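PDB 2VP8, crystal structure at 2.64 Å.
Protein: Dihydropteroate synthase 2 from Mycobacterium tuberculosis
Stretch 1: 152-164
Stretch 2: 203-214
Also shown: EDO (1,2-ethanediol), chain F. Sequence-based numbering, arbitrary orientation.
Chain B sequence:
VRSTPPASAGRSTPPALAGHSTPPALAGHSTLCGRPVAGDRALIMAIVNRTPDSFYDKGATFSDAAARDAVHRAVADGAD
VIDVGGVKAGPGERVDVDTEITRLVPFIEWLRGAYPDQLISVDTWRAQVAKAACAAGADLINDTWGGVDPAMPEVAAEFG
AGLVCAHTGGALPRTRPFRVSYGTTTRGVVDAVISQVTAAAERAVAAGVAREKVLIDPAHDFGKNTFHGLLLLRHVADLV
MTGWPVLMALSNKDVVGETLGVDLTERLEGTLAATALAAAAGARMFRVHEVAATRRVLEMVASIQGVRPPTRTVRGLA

Stretch 1, residues 152-164: MPEVAAEFGAGLV
Stretch 2, residues 203-214: RAVAAGVAREKV

Val 209 sits at the apolar centre, just past the end of its helix, with phi/psi -89/128 and chi1 t. Its CG2 lies 3.7 Å from Ala 156 CB and 3.5 Å from Pro 153 O, while its CG1 reaches 3.7 Å from Ala 161 O, so the two methyls of one beta-branched residue reach both the helix and the loop that follows it. The side chains meeting between the helices are small: the axis of the helix that starts stretch 1 and that of the helix entering stretch 2 from earlier in the chain come within 8.7 Å, their N-to-C directions 46° apart (signed crossing angle -46°). Pro 153 pairs with Ala 204 (CA-CA 5.3 Å), and Pro 153 CB packs 3.8 Å from Ala 207 CB. Leu 163, extended at -139/139 with chi1 t and chi2 p, carries its CD2 to 4.0 Å from Ala 204 CB.

Each helix ends in a Schellman motif whose glycine has positive phi, Gly 160 at 64/38 and Gly 208 at 115/19. The bonds Ala 161 N to Ala 156 O (2.7 Å) and Val 209 N to Ala 204 O (3.2 Å) close the turns. At Gly 208 a CB would be jammed against the preceding carbonyl and would stand 3.2 Å from Ala 157 CB. Ala 157 lies opposite Val 209, CA-CA 4.4 Å, and its CB touches Gly 208 O at 3.3 Å.

Beyond this, Gly 162 (-75/168) faces Lys 213, CA-CA 4.3 Å. Its CA is 3.1 Å from Lys 213 O, and a CB there would clash with that oxygen. The same carbonyl accepts a hydrogen bond from Leu 163 N at 3.2 Å. Leu 163 CA and Val 214 CA are 5.1 Å apart, and Val 214 CA makes a CA-H...O contact of 3.5 Å to Leu 163 O.

At the polar edge, Lys 213 (chi m, t, t, t) stretches its chain so that NZ donates to Gly 160 O at 3.1 Å. In all, 510 Å² is buried between the stretches, both sides summed.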

# COMPACT_ATOMS: atom_id res chain seq x y z
N MET B 152 -2.81 24.41 -26.13
CA MET B 152 -3.59 23.33 -25.52
C MET B 152 -4.69 23.78 -24.54
O MET B 152 -5.82 23.31 -24.66
CB MET B 152 -2.66 22.29 -24.87
CG MET B 152 -3.37 21.01 -24.43
SD MET B 152 -4.15 20.10 -25.79
CE MET B 152 -2.77 19.16 -26.40
N PRO B 153 -4.38 24.67 -23.57
CA PRO B 153 -5.46 25.11 -22.67
C PRO B 153 -6.60 25.80 -23.42
O PRO B 153 -7.77 25.61 -23.06
CB PRO B 153 -4.76 26.10 -21.74
CG PRO B 153 -3.32 25.72 -21.79
CD PRO B 153 -3.10 25.30 -23.21
N GLU B 154 -6.27 26.58 -24.45
CA GLU B 154 -7.28 27.20 -25.32
C GLU B 154 -8.26 26.16 -25.85
O GLU B 154 -9.47 26.38 -25.83
CB GLU B 154 -6.62 27.95 -26.48
CG GLU B 154 -6.89 29.46 -26.52
CD GLU B 154 -5.89 30.29 -25.72
OE1 GLU B 154 -5.85 30.12 -24.45
OE2 GLU B 154 -5.15 31.13 -26.35
N VAL B 155 -7.73 25.03 -26.31
CA VAL B 155 -8.55 23.95 -26.88
C VAL B 155 -9.54 23.40 -25.85
O VAL B 155 -10.74 23.29 -26.14
CB VAL B 155 -7.67 22.81 -27.44
CG1 VAL B 155 -8.54 21.70 -28.05
CG2 VAL B 155 -6.69 23.33 -28.47
N ALA B 156 -9.05 23.07 -24.66
CA ALA B 156 -9.89 22.58 -23.57
C ALA B 156 -11.00 23.56 -23.24
O ALA B 156 -12.15 23.16 -23.02
CB ALA B 156 -9.05 22.30 -22.34
N ALA B 157 -10.66 24.85 -23.22
CA ALA B 157 -11.59 25.92 -22.90
C ALA B 157 -12.75 25.99 -23.89
O ALA B 157 -13.91 26.00 -23.49
CB ALA B 157 -10.85 27.25 -22.84
N GLU B 158 -12.42 26.02 -25.18
CA GLU B 158 -13.40 26.09 -26.27
C GLU B 158 -14.39 24.92 -26.27
O GLU B 158 -15.59 25.11 -26.45
CB GLU B 158 -12.66 26.18 -27.61
CG GLU B 158 -13.55 26.02 -28.86
CD GLU B 158 -12.77 26.23 -30.16
OE1 GLU B 158 -11.48 26.30 -30.06
OE2 GLU B 158 -13.45 26.32 -31.27
N PHE B 159 -13.88 23.71 -26.05
CA PHE B 159 -14.71 22.52 -26.08
C PHE B 159 -15.35 22.18 -24.74
O PHE B 159 -16.14 21.24 -24.64
CB PHE B 159 -13.91 21.33 -26.60
CG PHE B 159 -13.74 21.33 -28.09
CD1 PHE B 159 -12.62 21.89 -28.68
CD2 PHE B 159 -14.72 20.76 -28.91
CE1 PHE B 159 -12.47 21.90 -30.06
CE2 PHE B 159 -14.57 20.75 -30.30
CZ PHE B 159 -13.45 21.33 -30.87
N GLY B 160 -15.02 22.95 -23.70
CA GLY B 160 -15.52 22.67 -22.36
C GLY B 160 -14.98 21.34 -21.86
O GLY B 160 -15.69 20.57 -21.22
N ALA B 161 -13.72 21.07 -22.19
CA ALA B 161 -13.05 19.86 -21.76
C ALA B 161 -12.10 20.15 -20.61
O ALA B 161 -11.56 21.26 -20.50
CB ALA B 161 -12.29 19.24 -22.92
N GLY B 162 -11.91 19.16 -19.75
CA GLY B 162 -10.92 19.25 -18.69
C GLY B 162 -9.51 19.07 -19.21
O GLY B 162 -9.30 18.66 -20.36
N LEU B 163 -8.54 19.38 -18.37
CA LEU B 163 -7.14 19.26 -18.75
C LEU B 163 -6.31 18.70 -17.61
O LEU B 163 -6.50 19.04 -16.45
CB LEU B 163 -6.59 20.62 -19.20
CG LEU B 163 -5.13 20.67 -19.67
CD1 LEU B 163 -4.95 19.95 -21.01
CD2 LEU B 163 -4.63 22.08 -19.76
N VAL B 164 -5.38 17.81 -17.96
CA VAL B 164 -4.40 17.32 -17.01
C VAL B 164 -3.16 18.21 -17.11
O VAL B 164 -2.56 18.34 -18.18
CB VAL B 164 -4.03 15.83 -17.27
CG1 VAL B 164 -2.87 15.38 -16.37
CG2 VAL B 164 -5.24 14.94 -17.06
N ARG B 203 -2.92 28.72 -15.01
CA ARG B 203 -2.81 29.19 -16.39
C ARG B 203 -3.87 28.56 -17.28
O ARG B 203 -4.35 29.19 -18.22
CB ARG B 203 -1.41 28.92 -16.96
CG ARG B 203 -0.43 30.08 -16.78
CD ARG B 203 0.98 29.60 -16.46
NE ARG B 203 1.48 28.62 -17.43
CZ ARG B 203 2.32 27.63 -17.14
NH1 ARG B 203 2.77 27.46 -15.91
NH2 ARG B 203 2.70 26.80 -18.10
N ALA B 204 -4.25 27.33 -16.96
CA ALA B 204 -5.35 26.68 -17.66
C ALA B 204 -6.69 27.32 -17.30
O ALA B 204 -7.49 27.65 -18.20
CB ALA B 204 -5.38 25.19 -17.38
N VAL B 205 -6.92 27.52 -16.00
CA VAL B 205 -8.19 28.10 -15.53
C VAL B 205 -8.42 29.50 -16.10
O VAL B 205 -9.53 29.82 -16.53
CB VAL B 205 -8.30 28.10 -13.99
CG1 VAL B 205 -9.49 28.93 -13.52
CG2 VAL B 205 -8.42 26.68 -13.48
N ALA B 206 -7.36 30.31 -16.12
CA ALA B 206 -7.42 31.68 -16.65
C ALA B 206 -7.63 31.70 -18.18
O ALA B 206 -8.13 32.70 -18.73
CB ALA B 206 -6.16 32.46 -16.26
N ALA B 207 -7.24 30.61 -18.84
CA ALA B 207 -7.47 30.44 -20.29
C ALA B 207 -8.95 30.12 -20.60
O ALA B 207 -9.40 30.24 -21.76
CB ALA B 207 -6.51 29.32 -20.87
N GLY B 208 -9.70 29.69 -19.59
CA GLY B 208 -11.13 29.40 -19.75
C GLY B 208 -11.49 27.93 -19.55
O GLY B 208 -12.54 27.47 -19.99
N VAL B 209 -10.60 27.19 -18.90
CA VAL B 209 -10.87 25.81 -18.54
C VAL B 209 -11.55 25.82 -17.18
O VAL B 209 -11.06 26.45 -16.25
CB VAL B 209 -9.58 24.97 -18.49
CG1 VAL B 209 -9.89 23.52 -18.15
CG2 VAL B 209 -8.83 25.05 -19.82
N ALA B 210 -12.70 25.14 -17.08
CA ALA B 210 -13.44 25.08 -15.83
C ALA B 210 -12.53 24.56 -14.71
O ALA B 210 -11.80 23.57 -14.89
CB ALA B 210 -14.66 24.19 -15.98
N ARG B 211 -12.56 25.25 -13.57
CA ARG B 211 -11.67 24.93 -12.46
C ARG B 211 -11.77 23.45 -12.04
O ARG B 211 -10.75 22.80 -11.83
CB ARG B 211 -11.95 25.85 -11.26
CG ARG B 211 -11.03 25.62 -10.08
CD ARG B 211 -11.20 26.70 -9.02
NE ARG B 211 -10.55 27.95 -9.40
CZ ARG B 211 -9.33 28.33 -9.01
NH1 ARG B 211 -8.61 27.56 -8.21
NH2 ARG B 211 -8.84 29.48 -9.42
N GLU B 212 -13.00 22.95 -11.94
CA GLU B 212 -13.25 21.59 -11.43
C GLU B 212 -12.81 20.49 -12.39
O GLU B 212 -12.64 19.34 -11.98
CB GLU B 212 -14.72 21.41 -11.02
CG GLU B 212 -15.74 21.58 -12.14
CD GLU B 212 -16.08 23.04 -12.42
OE1 GLU B 212 -15.62 23.93 -11.67
OE2 GLU B 212 -16.82 23.29 -13.41
N LYS B 213 -12.61 20.83 -13.66
CA LYS B 213 -12.22 19.85 -14.66
C LYS B 213 -10.70 19.76 -14.81
O LYS B 213 -10.19 19.01 -15.64
CB LYS B 213 -12.87 20.16 -16.02
CG LYS B 213 -14.39 20.28 -15.98
CD LYS B 213 -14.99 20.12 -17.37
CE LYS B 213 -16.48 20.47 -17.39
NZ LYS B 213 -17.18 19.85 -18.54
N VAL B 214 -9.97 20.53 -14.00
CA VAL B 214 -8.51 20.49 -14.04
C VAL B 214 -7.96 19.50 -13.01
O VAL B 214 -8.30 19.58 -11.83
CB VAL B 214 -7.87 21.88 -13.77
CG1 VAL B 214 -6.35 21.77 -13.83
CG2 VAL B 214 -8.37 22.91 -14.76
C1 EDO F . -9.89 24.76 -6.03
O1 EDO F . -9.72 23.63 -6.90
C2 EDO F . -8.54 25.23 -5.49
O2 EDO F . -7.63 25.44 -6.58